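Local coordinates for oligoribonuclease (Colwellia psychrerythraea, PDB 6A4D), which probably degrades very short RNA fragments as a dimeric 3'-to-5' exoribonuclease of the DEDD family, with an RNase H-like fold, at residues Thr19-Ile31 with Ile48-Asn62. The protein carries 1 engineered substitution. Residues are numbered along the deposited sequence; the frame is centred on the assembly and turned at random.
Sequences TGLEPVEDVILEI and IFAISQTDDVLDNMN. With 9RC (5'-O-[(S)-hydroxy(4-nitrophenoxy)phosphoryl]thymidine), chain D; 9RC (5'-O-[(S)-hydroxy(4-nitrophenoxy)phosphoryl]thymidine), chain C.
L29 reaches the 48-62 segment with both branches of its side chain, in the antiparallel hairpin of strands 28-36 and 42-50 of the RNase H-like sheet; on its other side strand 28-36 has a classic beta bulge, where L29 and E30 both face E17 of strand 11-18. The L29 side chain leaves the backbone pointing away from 48-62, and its branch ends come back to it. CG sits beside its own backbone N (chi1 -63°), and from there CD2 lies 3.5 Å from Q53 CG and also packs on L58 CD2, while CD1 meets M61 SD at 4.0 Å. In the ladder with 42-50, I31 and F49 form a hydrogen-bonded pair, and I31 CG2 lies at the edge of the F49 ring, near its plane. I51 N donates to L29 O at 2.7 Å.

T19 carries the contact toward the ligand pocket. Its side chain crosses that of M61 at about a right angle, CB to CB, and its OG1 accepts from V27 N. V27 CG2 in turn lies against the amide of Q53. Q53 NE2 donates to I28 O at 3.2 Å, from above the carbonyl plane, with I28 O close to the plane of the Q53 amide. With Q53 cut back to an alanine, I28 O is likely to lose this side-chain donor and a gap would probably open beside L29 CD2. At the far end, N62 accepts from C65 N through OD1, capping the next helix, which fixes its amide so that ND2 donates at 3.1 Å, with an N-H...O angle of 166°, to OAJ, the thymine carbonyl oxygen between the two ring nitrogens in the chain D 4-nitrophenyl thymidine phosphate.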
loop_
_atom_site.group_PDB
_atom_site.type_symbol
_atom_site.label_atom_id
_atom_site.label_comp_id
_atom_site.label_asym_id
_atom_site.label_seq_id
_atom_site.Cartn_x
_atom_site.Cartn_y
_atom_site.Cartn_z
ATOM N N THR A 19 -13.809 1.853 -12.627
ATOM C CA THR A 19 -14.621 0.976 -13.500
ATOM C C THR A 19 -14.172 -0.440 -13.370
ATOM O O THR A 19 -14.682 -1.326 -14.062
ATOM C CB THR A 19 -14.491 1.338 -15.018
ATOM O OG1 THR A 19 -13.098 1.443 -15.379
ATOM C CG2 THR A 19 -15.163 2.606 -15.285
ATOM N N GLY A 20 -13.182 -0.671 -12.537
ATOM C CA GLY A 20 -12.722 -2.024 -12.263
ATOM C C GLY A 20 -11.482 -1.971 -11.445
ATOM O O GLY A 20 -11.096 -0.881 -10.977
ATOM N N LEU A 21 -10.847 -3.137 -11.328
ATOM C CA LEU A 21 -9.651 -3.357 -10.523
ATOM C C LEU A 21 -8.312 -3.108 -11.190
ATOM O O LEU A 21 -7.290 -3.078 -10.508
ATOM C CB LEU A 21 -9.630 -4.796 -9.997
ATOM C CG LEU A 21 -10.494 -5.171 -8.793
ATOM C CD1 LEU A 21 -10.404 -4.243 -7.570
ATOM C CD2 LEU A 21 -11.922 -5.240 -9.248
ATOM N N GLU A 22 -8.288 -2.967 -12.505
ATOM C CA GLU A 22 -7.040 -2.969 -13.257
ATOM C C GLU A 22 -6.770 -1.597 -13.893
ATOM O O GLU A 22 -7.465 -1.190 -14.821
ATOM C CB GLU A 22 -7.052 -4.107 -14.277
ATOM C CG GLU A 22 -6.291 -5.345 -13.804
ATOM C CD GLU A 22 -4.825 -5.021 -13.441
ATOM O OE1 GLU A 22 -4.244 -4.089 -14.100
ATOM O OE2 GLU A 22 -4.275 -5.653 -12.476
ATOM N N PRO A 23 -5.764 -0.867 -13.387
ATOM C CA PRO A 23 -5.575 0.474 -13.921
ATOM C C PRO A 23 -5.173 0.500 -15.391
ATOM O O PRO A 23 -5.414 1.507 -16.068
ATOM C CB PRO A 23 -4.426 1.022 -13.085
ATOM C CG PRO A 23 -4.382 0.194 -11.863
ATOM C CD PRO A 23 -4.809 -1.159 -12.303
ATOM N N VAL A 24 -4.554 -0.589 -15.859
ATOM C CA VAL A 24 -4.170 -0.734 -17.264
ATOM C C VAL A 24 -5.375 -0.415 -18.181
ATOM O O VAL A 24 -5.250 0.424 -19.068
ATOM C CB VAL A 24 -3.509 -2.102 -17.541
ATOM C CG1 VAL A 24 -3.281 -2.328 -19.032
ATOM C CG2 VAL A 24 -2.163 -2.196 -16.803
ATOM N N GLU A 25 -6.544 -0.968 -17.867
ATOM C CA GLU A 25 -7.777 -0.777 -18.656
ATOM C C GLU A 25 -8.790 0.160 -18.043
ATOM O O GLU A 25 -9.553 0.758 -18.783
ATOM C CB GLU A 25 -8.537 -2.114 -18.815
ATOM C CG GLU A 25 -7.696 -3.365 -19.021
ATOM C CD GLU A 25 -6.826 -3.300 -20.267
ATOM O OE1 GLU A 25 -6.883 -2.294 -21.006
ATOM O OE2 GLU A 25 -6.088 -4.277 -20.519
ATOM N N ASP A 26 -8.870 0.207 -16.711
ATOM C CA ASP A 26 -9.903 0.968 -15.979
ATOM C C ASP A 26 -9.523 2.390 -15.627
ATOM O O ASP A 26 -8.380 2.713 -15.492
ATOM C CB ASP A 26 -10.277 0.213 -14.677
ATOM C CG ASP A 26 -10.816 -1.162 -14.961
ATOM O OD1 ASP A 26 -11.571 -1.274 -15.961
ATOM O OD2 ASP A 26 -10.446 -2.136 -14.269
ATOM N N VAL A 27 -10.546 3.196 -15.427
ATOM C CA VAL A 27 -10.475 4.642 -15.262
ATOM C C VAL A 27 -11.228 5.039 -14.002
ATOM O O VAL A 27 -11.978 4.242 -13.436
ATOM C CB VAL A 27 -11.115 5.405 -16.462
ATOM C CG1 VAL A 27 -10.321 5.159 -17.707
ATOM C CG2 VAL A 27 -12.557 5.027 -16.693
ATOM N N ILE A 28 -11.016 6.276 -13.572
ATOM C CA ILE A 28 -11.567 6.756 -12.316
ATOM C C ILE A 28 -12.950 7.354 -12.520
ATOM O O ILE A 28 -13.138 8.214 -13.415
ATOM C CB ILE A 28 -10.663 7.839 -11.704
ATOM C CG1 ILE A 28 -9.290 7.272 -11.443
ATOM C CG2 ILE A 28 -11.302 8.406 -10.444
ATOM C CD1 ILE A 28 -8.318 8.363 -11.093
ATOM N N LEU A 29 -13.895 6.946 -11.666
ATOM C CA LEU A 29 -15.265 7.512 -11.696
ATOM C C LEU A 29 -15.567 8.588 -10.664
ATOM O O LEU A 29 -16.392 9.471 -10.915
ATOM C CB LEU A 29 -16.290 6.384 -11.593
ATOM C CG LEU A 29 -16.224 5.426 -12.778
ATOM C CD1 LEU A 29 -17.246 4.335 -12.588
ATOM C CD2 LEU A 29 -16.450 6.178 -14.090
ATOM N N GLU A 30 -14.892 8.538 -9.520
ATOM C CA GLU A 30 -15.192 9.454 -8.418
ATOM C C GLU A 30 -13.976 9.629 -7.551
ATOM O O GLU A 30 -13.197 8.690 -7.400
ATOM C CB GLU A 30 -16.311 8.881 -7.544
ATOM C CG GLU A 30 -17.065 9.904 -6.709
ATOM C CD GLU A 30 -17.996 9.262 -5.673
ATOM O OE1 GLU A 30 -17.876 8.061 -5.355
ATOM O OE2 GLU A 30 -18.854 9.982 -5.142
ATOM N N ILE A 31 -13.847 10.819 -6.976
ATOM C CA ILE A 31 -12.849 11.098 -5.974
ATOM C C ILE A 31 -13.455 11.938 -4.815
ATOM O O ILE A 31 -14.238 12.859 -5.020
ATOM C CB ILE A 31 -11.589 11.756 -6.626
ATOM C CG1 ILE A 31 -10.515 12.043 -5.573
ATOM C CG2 ILE A 31 -11.903 13.049 -7.388
ATOM C CD1 ILE A 31 -9.160 12.295 -6.191
ATOM N N ILE A 48 -16.346 16.889 -3.695
ATOM C CA ILE A 48 -16.574 15.560 -4.254
ATOM C C ILE A 48 -16.753 15.661 -5.790
ATOM O O ILE A 48 -17.503 16.511 -6.243
ATOM C CB ILE A 48 -17.855 14.936 -3.677
ATOM C CG1 ILE A 48 -17.853 14.982 -2.139
ATOM C CG2 ILE A 48 -18.009 13.498 -4.143
ATOM C CD1 ILE A 48 -19.219 14.710 -1.525
ATOM N N PHE A 49 -16.067 14.834 -6.590
ATOM C CA PHE A 49 -16.295 14.832 -8.059
ATOM C C PHE A 49 -16.690 13.492 -8.607
ATOM O O PHE A 49 -15.932 12.520 -8.463
ATOM C CB PHE A 49 -15.065 15.246 -8.832
ATOM C CG PHE A 49 -14.572 16.591 -8.490
ATOM C CD1 PHE A 49 -15.156 17.706 -9.044
ATOM C CD2 PHE A 49 -13.535 16.748 -7.578
ATOM C CE1 PHE A 49 -14.690 18.963 -8.727
ATOM C CE2 PHE A 49 -13.064 17.994 -7.263
ATOM C CZ PHE A 49 -13.641 19.107 -7.836
ATOM N N ALA A 50 -17.846 13.427 -9.264
ATOM C CA ALA A 50 -18.065 12.332 -10.220
ATOM C C ALA A 50 -17.442 12.808 -11.534
ATOM O O ALA A 50 -17.715 13.943 -12.009
ATOM C CB ALA A 50 -19.529 11.973 -10.382
ATOM N N ILE A 51 -16.569 11.956 -12.068
ATOM C CA ILE A 51 -15.809 12.263 -13.279
ATOM C C ILE A 51 -16.643 11.884 -14.493
ATOM O O ILE A 51 -17.135 10.749 -14.607
ATOM C CB ILE A 51 -14.502 11.462 -13.439
ATOM C CG1 ILE A 51 -13.623 11.491 -12.167
ATOM C CG2 ILE A 51 -13.730 11.988 -14.665
ATOM C CD1 ILE A 51 -13.328 12.887 -11.662
ATOM N N SER A 52 -16.740 12.830 -15.419
ATOM C CA SER A 52 -17.446 12.612 -16.672
ATOM C C SER A 52 -16.818 11.466 -17.438
ATOM O O SER A 52 -15.595 11.369 -17.577
ATOM C CB SER A 52 -17.417 13.882 -17.541
ATOM O OG SER A 52 -17.974 13.613 -18.809
ATOM N N GLN A 53 -17.676 10.569 -17.875
ATOM C CA GLN A 53 -17.319 9.514 -18.751
ATOM C C GLN A 53 -18.472 9.390 -19.743
ATOM O O GLN A 53 -19.648 9.649 -19.423
ATOM C CB GLN A 53 -17.129 8.220 -17.951
ATOM C CG GLN A 53 -16.050 8.294 -16.856
ATOM C CD GLN A 53 -14.638 8.310 -17.405
ATOM O OE1 GLN A 53 -14.447 8.230 -18.589
ATOM N NE2 GLN A 53 -13.639 8.369 -16.538
ATOM N N THR A 54 -18.141 9.014 -20.963
ATOM C CA THR A 54 -19.176 8.781 -21.983
ATOM C C THR A 54 -20.041 7.566 -21.613
ATOM O O THR A 54 -19.738 6.825 -20.667
ATOM C CB THR A 54 -18.525 8.431 -23.310
ATOM O OG1 THR A 54 -17.794 7.227 -23.104
ATOM C CG2 THR A 54 -17.586 9.560 -23.805
ATOM N N ASP A 55 -21.071 7.330 -22.411
ATOM C CA ASP A 55 -21.829 6.071 -22.360
ATOM C C ASP A 55 -21.023 4.857 -22.806
ATOM O O ASP A 55 -21.197 3.769 -22.271
ATOM C CB ASP A 55 -23.103 6.175 -23.199
ATOM C CG ASP A 55 -24.098 7.171 -22.630
ATOM O OD1 ASP A 55 -23.954 7.565 -21.452
ATOM O OD2 ASP A 55 -25.033 7.566 -23.366
ATOM N N ASP A 56 -20.134 5.006 -23.770
ATOM C CA ASP A 56 -19.276 3.870 -24.107
ATOM C C ASP A 56 -18.684 3.325 -22.823
ATOM O O ASP A 56 -18.759 2.125 -22.550
ATOM C CB ASP A 56 -18.121 4.246 -25.026
ATOM C CG ASP A 56 -17.079 3.136 -25.110
ATOM O OD1 ASP A 56 -17.488 2.031 -25.469
ATOM O OD2 ASP A 56 -15.878 3.338 -24.796
ATOM N N VAL A 57 -18.109 4.229 -22.027
ATOM C CA VAL A 57 -17.382 3.804 -20.848
ATOM C C VAL A 57 -18.329 3.166 -19.839
ATOM O O VAL A 57 -18.095 2.044 -19.402
ATOM C CB VAL A 57 -16.578 4.962 -20.211
ATOM C CG1 VAL A 57 -16.112 4.608 -18.796
ATOM C CG2 VAL A 57 -15.389 5.269 -21.094
ATOM N N LEU A 58 -19.395 3.870 -19.499
ATOM C CA LEU A 58 -20.206 3.463 -18.370
ATOM C C LEU A 58 -20.867 2.105 -18.608
ATOM O O LEU A 58 -20.828 1.207 -17.740
ATOM C CB LEU A 58 -21.227 4.544 -18.042
ATOM C CG LEU A 58 -20.573 5.777 -17.399
ATOM C CD1 LEU A 58 -21.628 6.873 -17.259
ATOM C CD2 LEU A 58 -19.884 5.461 -16.049
ATOM N N ASP A 59 -21.363 1.926 -19.829
ATOM C CA ASP A 59 -22.100 0.717 -20.206
ATOM C C ASP A 59 -21.253 -0.554 -20.390
ATOM O O ASP A 59 -21.841 -1.629 -20.408
ATOM C CB ASP A 59 -22.941 1.002 -21.444
ATOM C CG ASP A 59 -23.811 2.239 -21.280
ATOM O OD1 ASP A 59 -23.880 2.764 -20.140
ATOM O OD2 ASP A 59 -24.408 2.717 -22.279
ATOM N N ASN A 60 -19.919 -0.440 -20.477
ATOM C CA ASN A 60 -19.022 -1.600 -20.669
ATOM C C ASN A 60 -17.970 -1.856 -19.575
ATOM O O ASN A 60 -17.034 -2.634 -19.799
ATOM C CB ASN A 60 -18.326 -1.457 -22.018
ATOM C CG ASN A 60 -19.316 -1.440 -23.163
ATOM O OD1 ASN A 60 -19.520 -0.419 -23.814
ATOM N ND2 ASN A 60 -19.973 -2.572 -23.382
ATOM N N MET A 61 -18.111 -1.206 -18.403
ATOM C CA MET A 61 -17.334 -1.594 -17.186
ATOM C C MET A 61 -17.763 -2.996 -16.656
ATOM O O MET A 61 -18.797 -3.505 -17.068
ATOM C CB MET A 61 -17.461 -0.509 -16.099
ATOM C CG MET A 61 -18.848 -0.193 -15.531
ATOM S SD MET A 61 -18.905 1.450 -14.767
ATOM C CE MET A 61 -20.619 1.786 -14.362
ATOM N N ASN A 62 -16.998 -3.635 -15.772
ATOM C CA ASN A 62 -17.340 -5.013 -15.348
ATOM C C ASN A 62 -18.744 -5.154 -14.675
ATOM O O ASN A 62 -19.403 -4.131 -14.382
ATOM C CB ASN A 62 -16.205 -5.641 -14.527
ATOM C CG ASN A 62 -16.088 -5.081 -13.114
ATOM O OD1 ASN A 62 -17.051 -4.548 -12.528
ATOM N ND2 ASN A 62 -14.900 -5.251 -12.537
HETATM O OAJ 9RC D . -14.643 -3.876 -9.773
HETATM C CAE 9RC D . -14.692 -4.088 -8.563
HETATM N NAI 9RC D . -15.220 -5.303 -8.112
HETATM C CAL 9RC D . -15.300 -5.596 -6.764
HETATM O OAS 9RC D . -15.804 -6.659 -6.425
HETATM C CAT 9RC D . -14.837 -4.685 -5.826
HETATM C CAU 9RC D . -14.919 -4.975 -4.452
HETATM C CAF 9RC D . -14.297 -3.497 -6.293
HETATM N NAB 9RC D . -14.219 -3.194 -7.673
HETATM C CAA 9RC D . -13.632 -1.897 -8.175
HETATM O OAC 9RC D . -12.860 -1.279 -7.141
HETATM C CAD 9RC D . -14.684 -0.877 -8.555
HETATM C CAH 9RC D . -14.779 -0.042 -7.314
HETATM O OAK 9RC D . -15.186 1.289 -7.569
HETATM C CAG 9RC D . -13.382 0.021 -6.876
HETATM C CAR 9RC D . -13.298 0.440 -5.362
HETATM O OAQ 9RC D . -13.861 -0.542 -4.425
HETATM P PAP 9RC D . -15.013 -0.130 -3.297
HETATM O OAO 9RC D . -14.471 0.785 -2.241
HETATM O OAN 9RC D . -16.136 0.557 -4.196
HETATM O OAM 9RC D . -15.765 -1.421 -2.709
HETATM C CAV 9RC D . -15.654 -1.999 -1.475
HETATM C CAW 9RC D . -16.012 -3.351 -1.440
HETATM C CAY 9RC D . -15.962 -4.067 -0.253
HETATM C CBA 9RC D . -15.542 -3.426 0.916
HETATM N NBB 9RC D . -15.512 -4.146 2.036
HETATM O OBD 9RC D . -14.217 -4.697 2.520
HETATM O OBC 9RC D . -16.824 -4.413 2.721
HETATM C CAZ 9RC D . -15.185 -2.063 0.906
HETATM C CAX 9RC D . -15.241 -1.344 -0.290
HETATM O OAJ 9RC C . -8.178 -4.209 -4.681
HETATM C CAE 9RC C . -8.998 -5.110 -4.494
HETATM N NAI 9RC C . -8.790 -6.347 -5.083
HETATM C CAL 9RC C . -9.704 -7.389 -4.878
HETATM O OAS 9RC C . -9.475 -8.472 -5.429
HETATM C CAT 9RC C . -10.826 -7.188 -4.059
HETATM C CAU 9RC C . -11.758 -8.212 -3.815
HETATM C CAF 9RC C . -11.013 -5.939 -3.495
HETATM N NAB 9RC C . -10.077 -4.907 -3.727
HETATM C CAA 9RC C . -10.247 -3.567 -3.161
HETATM O OAC 9RC C . -10.020 -3.559 -1.775
HETATM C CAD 9RC C . -11.681 -3.126 -3.310
HETATM C CAH 9RC C . -11.704 -1.965 -2.400
HETATM O OAK 9RC C . -11.359 -0.837 -3.161
HETATM C CAG 9RC C . -10.611 -2.302 -1.397
HETATM C CAR 9RC C . -11.261 -2.548 -0.076
HETATM O OAQ 9RC C . -10.234 -3.035 0.774
HETATM P PAP 9RC C . -10.602 -3.439 2.254
HETATM O OAO 9RC C . -9.176 -3.691 2.944
HETATM O OAN 9RC C . -11.267 -4.760 2.166
HETATM O OAM 9RC C . -11.462 -2.196 2.655
HETATM C CAV 9RC C . -12.217 -1.694 3.709
HETATM C CAW 9RC C . -12.817 -0.389 3.573
HETATM C CAY 9RC C . -13.564 0.205 4.655
HETATM C CBA 9RC C . -13.747 -0.508 5.881
HETATM N NBB 9RC C . -14.428 -0.077 7.009
HETATM O OBD 9RC C . -15.452 -1.039 7.835
HETATM O OBC 9RC C . -14.125 1.162 7.528
HETATM C CAZ 9RC C . -13.154 -1.772 5.952
HETATM C CAX 9RC C . -12.399 -2.380 4.921
HETATM O O HOH W 1 -11.701 -5.619 -12.830
#